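Carbohydrate kinase (Agrobacterium tumefaciens, PDB 2NWH) probably transfers phosphate from ATP to a sugar or related substrate. Local coordinates at residues D65-V70 with R90-Y95; G11-R16 with A110-Y115; T270-L275 with V308-M313; R205-I210 with E227-N232. All blocks are in the same frame, centred on the assembly; numbering follows the deposited sequence. Where two conformers were deposited one is given.

The contacts fall into two pairs at opposite ends of the kinase. Contacts 1 and 2 lie 8 Å apart, centre to centre, where the small four-stranded sheet, the lid in ribokinase-type folds, meets the alpha/beta core; they share strand pairing, with Y95 N 2.8 Å from I14 O. Contacts 3 and 4 sit 13 Å apart between centres, at the far end of the ten-stranded core sheet, and meet where L275 and I271 of contact 3 pack on V228, A230 and N232 of contact 4. Contacts 1 and 3 are 39 Å apart between centres. The sodium ion bound at D249 and T251 is about 13 Å from the L275 side chain.

Contact 1: residues D65-V70 with R90-Y95; sequences DVTGEV and RRTPSY
Hydrogen bonds carry most of this contact, and D65 gathers them. Its carboxylate meets T92 with both oxygens, each using the syn lone pair: OD2 accepts from T92 N at 2.8 Å along an almost straight line (168°), and OD1 accepts a bond from T92 OG1 at 2.6 Å. With chi1 at 49°, D65 CG sits in the crowded position between the backbone N and the carbonyl carbon, which also lets D65 OD1 accept a weak bond from G68 N at 3.0 Å. T92 OG1 is doubly engaged, since it receives a bond from G63 N, and it comes within 3.3 Å of G68 CA, close against the helix backbone.

The ionic part comes over a face. R91, bent at chi2 and chi3, lays its guanidinium beneath OD2, so the salt bridge (D65 OD2 to R91 NE, 3.0 Å) works through charge alone, no N-H pointing at the oxygen; the two planes are 78° apart. This should favour the ionised carboxylate.

Waters finish the seam: one binds T67 OG1 and T92 O, another joins T67 N to R91 NH1. D65 is the side-chain N-cap of helix 66-77 and at the same time fastens the loop that leads into lid strand 94-99.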
loop_
_atom_site.group_PDB
_atom_site.type_symbol
_atom_site.label_atom_id
_atom_site.label_comp_id
_atom_site.label_asym_id
_atom_site.label_seq_id
_atom_site.Cartn_x
_atom_site.Cartn_y
_atom_site.Cartn_z
ATOM N N ASP A 65 -21.628 -0.147 9.473
ATOM C CA ASP A 65 -22.501 0.026 8.303
ATOM C C ASP A 65 -22.351 -1.038 7.229
ATOM O O ASP A 65 -21.420 -1.864 7.237
ATOM C CB ASP A 65 -22.298 1.430 7.686
ATOM C CG ASP A 65 -20.803 1.782 7.473
ATOM O OD1 ASP A 65 -19.940 0.873 7.525
ATOM O OD2 ASP A 65 -20.494 2.970 7.232
ATOM N N VAL A 66 -23.263 -1.005 6.262
ATOM C CA VAL A 66 -23.173 -1.912 5.135
ATOM C C VAL A 66 -21.940 -1.677 4.253
ATOM O O VAL A 66 -21.442 -2.625 3.635
ATOM C CB VAL A 66 -24.479 -1.923 4.272
ATOM C CG1 VAL A 66 -24.326 -2.856 3.071
ATOM C CG2 VAL A 66 -25.674 -2.363 5.111
ATOM N N THR A 67 -21.466 -0.435 4.144
ATOM C CA THR A 67 -20.268 -0.220 3.360
ATOM C C THR A 67 -19.088 -0.952 4.001
ATOM O O THR A 67 -18.229 -1.463 3.297
ATOM C CB THR A 67 -19.954 1.259 3.131
ATOM O OG1 THR A 67 -20.190 1.964 4.346
ATOM C CG2 THR A 67 -20.868 1.822 1.991
ATOM N N GLY A 68 -19.078 -1.023 5.333
ATOM C CA GLY A 68 -18.002 -1.699 6.080
ATOM C C GLY A 68 -18.059 -3.183 5.784
ATOM O O GLY A 68 -17.014 -3.852 5.686
ATOM N N GLU A 69 -19.280 -3.701 5.639
ATOM C CA GLU A 69 -19.485 -5.120 5.318
ATOM C C GLU A 69 -19.013 -5.436 3.892
ATOM O O GLU A 69 -18.495 -6.529 3.623
ATOM C CB GLU A 69 -20.968 -5.497 5.523
ATOM C CG GLU A 69 -21.366 -5.702 6.990
ATOM C CD GLU A 69 -22.874 -5.676 7.226
ATOM O OE1 GLU A 69 -23.645 -5.901 6.251
ATOM O OE2 GLU A 69 -23.288 -5.422 8.390
ATOM N N VAL A 70 -19.147 -4.475 2.981
ATOM C CA VAL A 70 -18.621 -4.612 1.622
ATOM C C VAL A 70 -17.061 -4.765 1.666
ATOM O O VAL A 70 -16.474 -5.605 0.943
ATOM C CB VAL A 70 -19.029 -3.395 0.768
ATOM C CG1 VAL A 70 -18.226 -3.317 -0.504
ATOM C CG2 VAL A 70 -20.532 -3.467 0.420
ATOM N N ARG A 90 -20.405 4.738 14.014
ATOM C CA ARG A 90 -19.756 5.581 12.994
ATOM C C ARG A 90 -19.833 4.989 11.604
ATOM O O ARG A 90 -20.243 3.818 11.415
ATOM C CB ARG A 90 -18.286 5.841 13.336
ATOM C CG ARG A 90 -18.012 6.555 14.712
ATOM C CD ARG A 90 -18.240 8.079 14.634
ATOM N NE ARG A 90 -17.534 8.641 13.458
ATOM C CZ ARG A 90 -16.373 9.308 13.529
ATOM N NH1 ARG A 90 -15.827 9.547 14.725
ATOM N NH2 ARG A 90 -15.777 9.769 12.428
ATOM N N ARG A 91 -19.474 5.817 10.622
ATOM C CA ARG A 91 -19.455 5.382 9.209
ATOM C C ARG A 91 -18.041 4.979 8.787
ATOM O O ARG A 91 -17.079 5.619 9.189
ATOM C CB ARG A 91 -19.923 6.517 8.296
ATOM C CG ARG A 91 -21.408 6.839 8.416
ATOM C CD ARG A 91 -22.287 5.689 7.899
ATOM N NE ARG A 91 -22.017 5.405 6.481
ATOM C CZ ARG A 91 -22.685 4.543 5.725
ATOM N NH1 ARG A 91 -23.703 3.861 6.231
ATOM N NH2 ARG A 91 -22.344 4.374 4.456
ATOM N N THR A 92 -17.954 3.965 7.932
ATOM C CA THR A 92 -16.687 3.500 7.373
ATOM C C THR A 92 -16.122 4.602 6.445
ATOM O O THR A 92 -16.880 5.283 5.712
ATOM C CB THR A 92 -16.932 2.132 6.647
ATOM O OG1 THR A 92 -17.364 1.141 7.609
ATOM C CG2 THR A 92 -15.718 1.643 5.861
ATOM N N PRO A 93 -14.806 4.866 6.510
ATOM C CA PRO A 93 -14.251 5.894 5.613
ATOM C C PRO A 93 -14.633 5.635 4.137
ATOM O O PRO A 93 -14.802 4.486 3.730
ATOM C CB PRO A 93 -12.735 5.711 5.747
ATOM C CG PRO A 93 -12.548 5.106 7.158
ATOM C CD PRO A 93 -13.778 4.272 7.417
ATOM N N SER A 94 -14.729 6.698 3.352
ATOM C CA SER A 94 -15.182 6.582 1.943
ATOM C C SER A 94 -14.462 7.561 1.070
ATOM O O SER A 94 -14.086 8.644 1.529
ATOM C CB SER A 94 -16.697 6.795 1.845
ATOM O OG SER A 94 -17.044 8.099 2.272
ATOM N N TYR A 95 -14.191 7.154 -0.179
ATOM C CA TYR A 95 -13.745 8.026 -1.254
ATOM C C TYR A 95 -14.873 7.985 -2.335
ATOM O O TYR A 95 -15.201 6.927 -2.858
ATOM C CB TYR A 95 -12.392 7.507 -1.818
ATOM C CG TYR A 95 -11.937 8.251 -3.033
ATOM C CD1 TYR A 95 -11.239 9.474 -2.916
ATOM C CD2 TYR A 95 -12.221 7.762 -4.308
ATOM C CE1 TYR A 95 -10.842 10.192 -4.026
ATOM C CE2 TYR A 95 -11.836 8.477 -5.428
ATOM C CZ TYR A 95 -11.132 9.675 -5.278
ATOM O OH TYR A 95 -10.767 10.338 -6.425
HETATM O O HOH W 1 -19.328 4.423 4.496
HETATM O O HOH W 2 -23.853 1.513 4.307
#

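Contact 2: residues G11-R16 with A110-Y115; sequences GAHIDR and ADMDLY
The contact lies at the junction of core and lid sheet, the hinge region in ribokinase-type folds, where the chain leaves core strand 5-9 and enters strand 13-20 of the lid. Strand 94-99 runs between 13-20 and 105-111, so these two do not pair, and the two segments meet through side chains.

Y115 does the polar work. Its N bonds back to M112 O, forming a turn after strand 105-111, and its ring, with CG beside the backbone N (chi1 -60°), carries the hydroxyl up to the crossing point. There A12 N donates to Y115 OH at 2.9 Å, a bent bond of 133°. G11 has no side chain, and the hydroxyl tucks in 3.2 Å from G11 CA. P61 and P93 pack round the same tyrosine, while G11 N reaches D141 OD2 in the core.

H13 sits beside both the tyrosine and M112. Y115 OH lies at the edge of the imidazole, near its plane, and the imidazole itself is steadied by a weak bond from ND1 to I14 O. The thioether chain of M112, bent at chi2 and chi3, crosses it obliquely in a Met-aromatic contact, with M112 SD 4.9 Å from the H13 ring centroid and M112 CE 4.2 Å from both H13 CG and H13 CD2.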
loop_
_atom_site.group_PDB
_atom_site.type_symbol
_atom_site.label_atom_id
_atom_site.label_comp_id
_atom_site.label_asym_id
_atom_site.label_seq_id
_atom_site.Cartn_x
_atom_site.Cartn_y
_atom_site.Cartn_z
ATOM N N GLY A 11 -5.460 1.586 6.356
ATOM C CA GLY A 11 -6.732 2.008 5.866
ATOM C C GLY A 11 -7.397 0.950 5.051
ATOM O O GLY A 11 -6.753 0.101 4.400
ATOM N N ALA A 12 -8.719 1.008 5.094
ATOM C CA ALA A 12 -9.554 0.139 4.330
ATOM C C ALA A 12 -10.827 0.950 4.195
ATOM O O ALA A 12 -11.502 1.211 5.167
ATOM C CB ALA A 12 -9.782 -1.207 5.078
ATOM N N HIS A 13 -11.123 1.424 2.982
ATOM C CA HIS A 13 -12.262 2.355 2.796
ATOM C C HIS A 13 -13.144 1.816 1.660
ATOM O O HIS A 13 -12.734 0.934 0.912
ATOM C CB HIS A 13 -11.792 3.818 2.502
ATOM C CG HIS A 13 -10.897 4.000 1.291
ATOM N ND1 HIS A 13 -11.338 3.922 -0.015
ATOM C CD2 HIS A 13 -9.600 4.369 1.211
ATOM C CE1 HIS A 13 -10.341 4.184 -0.846
ATOM N NE2 HIS A 13 -9.274 4.465 -0.125
ATOM N N ILE A 14 -14.341 2.386 1.548
ATOM C CA ILE A 14 -15.197 2.147 0.395
ATOM C C ILE A 14 -14.852 3.181 -0.696
ATOM O O ILE A 14 -14.690 4.388 -0.432
ATOM C CB ILE A 14 -16.703 2.131 0.800
ATOM C CG1 ILE A 14 -17.608 1.533 -0.283
ATOM C CG2 ILE A 14 -17.214 3.556 1.189
ATOM C CD1 ILE A 14 -17.413 -0.002 -0.460
ATOM N N ASP A 15 -14.739 2.683 -1.921
ATOM C CA ASP A 15 -14.482 3.527 -3.061
ATOM C C ASP A 15 -15.737 3.486 -3.920
ATOM O O ASP A 15 -16.086 2.438 -4.466
ATOM C CB ASP A 15 -13.271 3.005 -3.833
ATOM C CG ASP A 15 -12.940 3.830 -5.055
ATOM O OD1 ASP A 15 -13.845 4.137 -5.878
ATOM O OD2 ASP A 15 -11.751 4.143 -5.218
ATOM N N ARG A 16 -16.395 4.636 -4.031
ATOM C CA ARG A 16 -17.646 4.749 -4.775
ATOM C C ARG A 16 -17.413 5.686 -5.967
ATOM O O ARG A 16 -16.985 6.847 -5.805
ATOM C CB ARG A 16 -18.770 5.285 -3.840
ATOM C CG ARG A 16 -19.005 4.353 -2.598
ATOM C CD ARG A 16 -20.276 4.715 -1.790
ATOM N NE ARG A 16 -21.465 4.454 -2.596
ATOM C CZ ARG A 16 -22.240 5.402 -3.129
ATOM N NH1 ARG A 16 -21.966 6.687 -2.927
ATOM N NH2 ARG A 16 -23.277 5.062 -3.900
ATOM N N ALA A 110 -13.356 12.865 -0.101
ATOM C CA ALA A 110 -12.794 11.845 0.813
ATOM C C ALA A 110 -13.236 12.160 2.230
ATOM O O ALA A 110 -13.057 13.274 2.716
ATOM C CB ALA A 110 -11.266 11.793 0.712
ATOM N N ASP A 111 -13.828 11.167 2.887
ATOM C CA ASP A 111 -14.095 11.243 4.313
ATOM C C ASP A 111 -13.253 10.189 5.045
ATOM O O ASP A 111 -13.655 9.043 5.152
ATOM C CB ASP A 111 -15.593 11.002 4.579
ATOM C CG ASP A 111 -15.928 10.965 6.080
ATOM O OD1 ASP A 111 -15.159 11.516 6.929
ATOM O OD2 ASP A 111 -16.933 10.309 6.404
ATOM N N MET A 112 -12.102 10.590 5.557
ATOM C CA MET A 112 -11.185 9.649 6.183
ATOM C C MET A 112 -11.096 9.834 7.727
ATOM O O MET A 112 -10.174 9.304 8.352
ATOM C CB MET A 112 -9.793 9.789 5.572
ATOM C CG MET A 112 -9.677 9.476 4.052
ATOM S SD MET A 112 -10.089 7.770 3.645
ATOM C CE MET A 112 -11.292 8.010 2.436
ATOM N N ASP A 113 -12.034 10.589 8.318
ATOM C CA ASP A 113 -11.925 10.972 9.712
ATOM C C ASP A 113 -11.914 9.796 10.662
ATOM O O ASP A 113 -11.356 9.916 11.756
ATOM C CB ASP A 113 -13.055 11.918 10.145
ATOM C CG ASP A 113 -12.995 13.294 9.441
ATOM O OD1 ASP A 113 -11.906 13.749 8.974
ATOM O OD2 ASP A 113 -14.060 13.924 9.391
ATOM N N LEU A 114 -12.549 8.681 10.294
ATOM C CA LEU A 114 -12.584 7.546 11.235
ATOM C C LEU A 114 -11.191 7.106 11.669
ATOM O O LEU A 114 -11.032 6.650 12.803
ATOM C CB LEU A 114 -13.386 6.367 10.689
ATOM C CG LEU A 114 -13.807 5.350 11.770
ATOM C CD1 LEU A 114 -14.860 5.935 12.775
ATOM C CD2 LEU A 114 -14.345 4.122 11.129
ATOM N N TYR A 115 -10.183 7.252 10.786
ATOM C CA TYR A 115 -8.790 6.823 11.135
ATOM C C TYR A 115 -8.224 7.554 12.353
ATOM O O TYR A 115 -7.345 7.036 13.044
ATOM C CB TYR A 115 -7.826 6.982 9.929
ATOM C CG TYR A 115 -8.250 6.155 8.718
ATOM C CD1 TYR A 115 -8.776 4.884 8.896
ATOM C CD2 TYR A 115 -8.100 6.637 7.423
ATOM C CE1 TYR A 115 -9.179 4.090 7.817
ATOM C CE2 TYR A 115 -8.509 5.848 6.313
ATOM C CZ TYR A 115 -9.055 4.575 6.547
ATOM O OH TYR A 115 -9.434 3.741 5.531
#

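Contact 3: residues T270-L275 with V308-M313; sequences TIREAL and VPQAEM
The flat groups here meet at their edges: near the plane of the R272 guanidinium lie Q310 OE1 and A311 O, both at its rim. The guanidinium and the Q310 amide are turned 42° apart, and the bond between R272 NH1 and Q310 OE1, 3.1 Å, is weak and bent (123°). Q310 OE1 also accepts weakly from A311 N, which draws the amide back over its own backbone.

In fold terms, helix 271-286 packs against strand 311-313, an edge strand of the ten-stranded core sheet; the axis of 271-275 runs nearly antiparallel to that of the strand (158°), 8.2 Å away at closest approach. T270 and E273 start the helix with a capping box: E273 N donates to T270 OG1 at 3.3 Å, and T270 N returns a bond to E273 OE1.

A311 CB fills the middle of the interface, 3.5 Å from R272 CG, with L275 CD1 on it as well; the aliphatic part of R272 thus lies on the strand before its tip turns toward Q310. Next door R276 binds the carbonyls of V308 and P309. At the other end M313, bent at chi2, crosses I271 at about a right angle and presses its methyl in tightly, M313 CE standing 3.3 Å from I271 CG1.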
loop_
_atom_site.group_PDB
_atom_site.type_symbol
_atom_site.label_atom_id
_atom_site.label_comp_id
_atom_site.label_asym_id
_atom_site.label_seq_id
_atom_site.Cartn_x
_atom_site.Cartn_y
_atom_site.Cartn_z
ATOM N N THR A 270 17.222 -11.423 -2.193
ATOM C CA THR A 270 18.053 -10.202 -2.201
ATOM C C THR A 270 17.243 -8.976 -2.627
ATOM O O THR A 270 16.206 -9.115 -3.287
ATOM C CB THR A 270 19.278 -10.340 -3.126
ATOM O OG1 THR A 270 18.844 -10.561 -4.469
ATOM C CG2 THR A 270 20.164 -11.519 -2.709
ATOM N N ILE A 271 17.706 -7.779 -2.267
ATOM C CA ILE A 271 16.987 -6.570 -2.675
ATOM C C ILE A 271 16.953 -6.420 -4.222
ATOM O O ILE A 271 16.022 -5.817 -4.775
ATOM C CB ILE A 271 17.477 -5.286 -1.943
ATOM C CG1 ILE A 271 18.895 -4.909 -2.361
ATOM C CG2 ILE A 271 17.348 -5.444 -0.389
ATOM C CD1 ILE A 271 19.260 -3.509 -1.986
ATOM N N ARG A 272 17.929 -7.013 -4.917
ATOM C CA ARG A 272 17.948 -7.003 -6.394
ATOM C C ARG A 272 16.791 -7.851 -6.919
ATOM O O ARG A 272 16.021 -7.400 -7.775
ATOM C CB ARG A 272 19.294 -7.539 -6.891
ATOM C CG ARG A 272 19.930 -6.801 -8.066
ATOM C CD ARG A 272 21.148 -7.567 -8.652
ATOM N NE ARG A 272 20.894 -9.016 -8.731
ATOM C CZ ARG A 272 20.099 -9.643 -9.616
ATOM N NH1 ARG A 272 19.433 -8.983 -10.577
ATOM N NH2 ARG A 272 19.952 -10.965 -9.525
ATOM N N GLU A 273 16.657 -9.064 -6.376
ATOM C CA GLU A 273 15.526 -9.965 -6.630
ATOM C C GLU A 273 14.148 -9.395 -6.193
ATOM O O GLU A 273 13.148 -9.530 -6.911
ATOM C CB GLU A 273 15.769 -11.300 -5.933
ATOM C CG GLU A 273 17.004 -12.054 -6.402
ATOM C CD GLU A 273 17.298 -13.322 -5.580
ATOM O OE1 GLU A 273 17.222 -13.280 -4.328
ATOM O OE2 GLU A 273 17.619 -14.369 -6.196
ATOM N N ALA A 274 14.112 -8.753 -5.030
ATOM C CA ALA A 274 12.893 -8.098 -4.516
ATOM C C ALA A 274 12.483 -6.947 -5.427
ATOM O O ALA A 274 11.301 -6.746 -5.734
ATOM C CB ALA A 274 13.128 -7.620 -3.115
ATOM N N LEU A 275 13.471 -6.227 -5.924
ATOM C CA LEU A 275 13.221 -5.139 -6.848
ATOM C C LEU A 275 12.505 -5.641 -8.107
ATOM O O LEU A 275 11.494 -5.061 -8.540
ATOM C CB LEU A 275 14.558 -4.558 -7.297
ATOM C CG LEU A 275 14.677 -3.041 -7.397
ATOM C CD1 LEU A 275 16.117 -2.644 -7.808
ATOM C CD2 LEU A 275 13.683 -2.546 -8.380
ATOM N N VAL A 308 10.764 -8.261 -17.155
ATOM C CA VAL A 308 11.238 -7.186 -16.286
ATOM C C VAL A 308 12.710 -6.898 -16.545
ATOM O O VAL A 308 13.523 -7.815 -16.584
ATOM C CB VAL A 308 10.977 -7.500 -14.774
ATOM C CG1 VAL A 308 11.581 -6.436 -13.863
ATOM C CG2 VAL A 308 9.497 -7.575 -14.540
ATOM N N PRO A 309 13.049 -5.614 -16.729
ATOM C CA PRO A 309 14.467 -5.287 -16.901
ATOM C C PRO A 309 15.346 -5.844 -15.784
ATOM O O PRO A 309 14.877 -6.059 -14.666
ATOM C CB PRO A 309 14.478 -3.752 -16.875
ATOM C CG PRO A 309 13.087 -3.352 -17.325
ATOM C CD PRO A 309 12.166 -4.434 -16.827
ATOM N N GLN A 310 16.622 -6.066 -16.082
ATOM C CA GLN A 310 17.587 -6.436 -15.027
ATOM C C GLN A 310 17.792 -5.355 -13.949
ATOM O O GLN A 310 17.573 -4.162 -14.206
ATOM C CB GLN A 310 18.918 -6.863 -15.631
ATOM C CG GLN A 310 18.965 -8.349 -15.968
ATOM C CD GLN A 310 18.472 -9.229 -14.812
ATOM O OE1 GLN A 310 18.705 -8.930 -13.625
ATOM N NE2 GLN A 310 17.781 -10.318 -15.158
ATOM N N ALA A 311 18.179 -5.789 -12.744
ATOM C CA ALA A 311 18.464 -4.882 -11.641
ATOM C C ALA A 311 19.967 -4.849 -11.424
ATOM O O ALA A 311 20.660 -5.823 -11.728
ATOM C CB ALA A 311 17.732 -5.312 -10.344
ATOM N N GLU A 312 20.461 -3.716 -10.938
ATOM C CA GLU A 312 21.896 -3.513 -10.734
ATOM C C GLU A 312 22.167 -3.123 -9.282
ATOM O O GLU A 312 21.689 -2.084 -8.836
ATOM C CB GLU A 312 22.406 -2.412 -11.690
ATOM C CG GLU A 312 23.890 -2.013 -11.503
ATOM C CD GLU A 312 24.446 -1.117 -12.630
ATOM O OE1 GLU A 312 23.859 -0.050 -12.941
ATOM O OE2 GLU A 312 25.507 -1.477 -13.186
ATOM N N MET A 313 22.910 -3.960 -8.548
ATOM C CA MET A 313 23.415 -3.576 -7.221
ATOM C C MET A 313 24.397 -2.419 -7.399
ATOM O O MET A 313 25.099 -2.341 -8.414
ATOM C CB MET A 313 24.120 -4.743 -6.510
ATOM C CG MET A 313 23.221 -5.652 -5.651
ATOM S SD MET A 313 22.464 -4.945 -4.161
ATOM C CE MET A 313 21.558 -6.405 -3.643
#

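Contact 4: residues R205-I210 with E227-N232; sequences RDWPNI and EVVAFN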
loop_
_atom_site.group_PDB
_atom_site.type_symbol
_atom_site.label_atom_id
_atom_site.label_comp_id
_atom_site.label_asym_id
_atom_site.label_seq_id
_atom_site.Cartn_x
_atom_site.Cartn_y
_atom_site.Cartn_z
ATOM N N ARG A 205 19.150 7.108 -7.560
ATOM C CA ARG A 205 20.139 6.319 -6.840
ATOM C C ARG A 205 20.670 7.046 -5.601
ATOM O O ARG A 205 21.498 6.487 -4.864
ATOM C CB ARG A 205 21.303 5.973 -7.780
ATOM C CG ARG A 205 21.778 7.149 -8.626
ATOM C CD ARG A 205 23.128 6.849 -9.240
ATOM N NE ARG A 205 23.105 5.598 -9.999
ATOM C CZ ARG A 205 23.222 5.520 -11.335
ATOM N NH1 ARG A 205 23.376 6.631 -12.078
ATOM N NH2 ARG A 205 23.198 4.333 -11.934
ATOM N N ASP A 206 20.195 8.288 -5.371
ATOM C CA ASP A 206 20.661 9.093 -4.244
ATOM C C ASP A 206 19.829 8.903 -2.999
ATOM O O ASP A 206 20.295 9.179 -1.883
ATOM C CB ASP A 206 20.661 10.569 -4.630
ATOM C CG ASP A 206 21.613 10.830 -5.823
ATOM O OD1 ASP A 206 21.214 11.310 -6.982
ATOM O OD2 ASP A 206 22.862 10.678 -5.619
ATOM N N TRP A 207 18.594 8.432 -3.183
ATOM C CA TRP A 207 17.684 8.343 -2.053
ATOM C C TRP A 207 18.236 7.555 -0.845
ATOM O O TRP A 207 18.122 8.030 0.281
ATOM C CB TRP A 207 16.314 7.874 -2.507
ATOM C CG TRP A 207 15.540 8.959 -3.217
ATOM C CD1 TRP A 207 15.079 8.934 -4.506
ATOM C CD2 TRP A 207 15.126 10.226 -2.676
ATOM N NE1 TRP A 207 14.398 10.102 -4.797
ATOM C CE2 TRP A 207 14.409 10.910 -3.693
ATOM C CE3 TRP A 207 15.284 10.847 -1.424
ATOM C CZ2 TRP A 207 13.861 12.190 -3.504
ATOM C CZ3 TRP A 207 14.740 12.120 -1.244
ATOM C CH2 TRP A 207 14.035 12.774 -2.281
ATOM N N PRO A 208 18.891 6.384 -1.066
ATOM C CA PRO A 208 19.431 5.622 0.087
ATOM C C PRO A 208 20.260 6.429 1.127
ATOM O O PRO A 208 19.896 6.431 2.298
ATOM C CB PRO A 208 20.295 4.533 -0.585
ATOM C CG PRO A 208 19.652 4.328 -1.927
ATOM C CD PRO A 208 19.167 5.693 -2.349
ATOM N N ASN A 209 21.354 7.101 0.732
ATOM C CA ASN A 209 22.137 7.854 1.737
ATOM C C ASN A 209 21.402 9.064 2.367
ATOM O O ASN A 209 21.532 9.308 3.583
ATOM C CB ASN A 209 23.551 8.201 1.254
ATOM C CG ASN A 209 23.613 9.510 0.472
ATOM O OD1 ASN A 209 23.307 9.546 -0.737
ATOM N ND2 ASN A 209 24.058 10.591 1.149
ATOM N N ILE A 210 20.620 9.798 1.554
ATOM C CA ILE A 210 19.741 10.857 2.087
ATOM C C ILE A 210 18.784 10.222 3.131
ATOM O O ILE A 210 18.633 10.701 4.263
ATOM C CB ILE A 210 18.911 11.539 0.942
ATOM C CG1 ILE A 210 19.836 12.222 -0.079
ATOM C CG2 ILE A 210 17.902 12.535 1.514
ATOM C CD1 ILE A 210 19.169 12.665 -1.391
ATOM N N GLU A 227 11.944 4.062 -13.490
ATOM C CA GLU A 227 13.085 4.121 -12.547
ATOM C C GLU A 227 12.677 3.748 -11.118
ATOM O O GLU A 227 11.687 4.274 -10.590
ATOM C CB GLU A 227 13.792 5.484 -12.531
ATOM C CG GLU A 227 13.976 6.150 -13.876
ATOM C CD GLU A 227 14.734 7.473 -13.793
ATOM O OE1 GLU A 227 15.965 7.463 -13.526
ATOM O OE2 GLU A 227 14.103 8.531 -14.022
ATOM N N VAL A 228 13.440 2.843 -10.508
ATOM C CA VAL A 228 13.172 2.404 -9.125
ATOM C C VAL A 228 14.483 2.180 -8.391
ATOM O O VAL A 228 15.400 1.581 -8.945
ATOM C CB VAL A 228 12.409 1.063 -9.060
ATOM C CG1 VAL A 228 11.803 0.879 -7.640
ATOM C CG2 VAL A 228 11.334 0.958 -10.143
ATOM N N VAL A 229 14.558 2.649 -7.144
ATOM C CA VAL A 229 15.692 2.379 -6.274
ATOM C C VAL A 229 15.212 1.600 -5.031
ATOM O O VAL A 229 14.127 1.880 -4.503
ATOM C CB VAL A 229 16.453 3.693 -5.924
ATOM C CG1 VAL A 229 15.602 4.654 -5.093
ATOM C CG2 VAL A 229 17.805 3.412 -5.253
ATOM N N ALA A 230 15.981 0.584 -4.628
ATOM C CA ALA A 230 15.703 -0.176 -3.399
ATOM C C ALA A 230 16.940 -0.135 -2.534
ATOM O O ALA A 230 18.052 -0.106 -3.057
ATOM C CB ALA A 230 15.333 -1.592 -3.713
ATOM N N PHE A 231 16.768 -0.087 -1.217
ATOM C CA PHE A 231 17.916 -0.083 -0.306
ATOM C C PHE A 231 17.614 -0.765 1.022
ATOM O O PHE A 231 16.442 -0.911 1.406
ATOM C CB PHE A 231 18.481 1.332 -0.122
ATOM C CG PHE A 231 17.597 2.270 0.672
ATOM C CD1 PHE A 231 17.884 2.551 2.007
ATOM C CD2 PHE A 231 16.511 2.912 0.069
ATOM C CE1 PHE A 231 17.065 3.445 2.760
ATOM C CE2 PHE A 231 15.678 3.791 0.804
ATOM C CZ PHE A 231 15.957 4.059 2.151
ATOM N N ASN A 232 18.678 -1.202 1.699
ATOM C CA ASN A 232 18.581 -1.716 3.069
ATOM C C ASN A 232 19.800 -1.194 3.812
ATOM O O ASN A 232 20.396 -0.220 3.368
ATOM C CB ASN A 232 18.526 -3.246 3.092
ATOM C CG ASN A 232 19.777 -3.876 2.497
ATOM O OD1 ASN A 232 20.845 -3.249 2.474
ATOM N ND2 ASN A 232 19.656 -5.110 2.011
#
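F231 is the side chain to follow. Its CB leaves strand 227-231 toward the helix and at once meets P208, lying 3.7 Å from P208 CG. Chi1 of 70° places CG in the crowded position between the backbone N and the carbonyl carbon, under P208 CB. Further out, CD1 and CD2 both lie under the proline: F231 CD1 is 3.9 Å from P208 CA, and CD2 faces both CA and CG. CE1 comes near P208 O. Over the ring centre stands P208 CA, 3.8 Å from the F231 centroid and only 10° off the normal, a well-aligned CH-pi contact.

Two residues back along the strand, V229 continues the apolar surface. V229 CG2 and the proline ring meet tip to tip, with 3.9 Å to P208 CG, while V229 CG1 reaches W207 CB near the plane of the indole. The indole itself leads away toward helix 190-197, where W207 NE1 bonds to E190 OE2.

The helix carrying W207 and P208 is thereby seated on one face of the core sheet of this ribokinase-type fold. No hydrogen bond crosses between the segments, so the seating rests on dispersion and shape, with the CH-pi contact its most directional element.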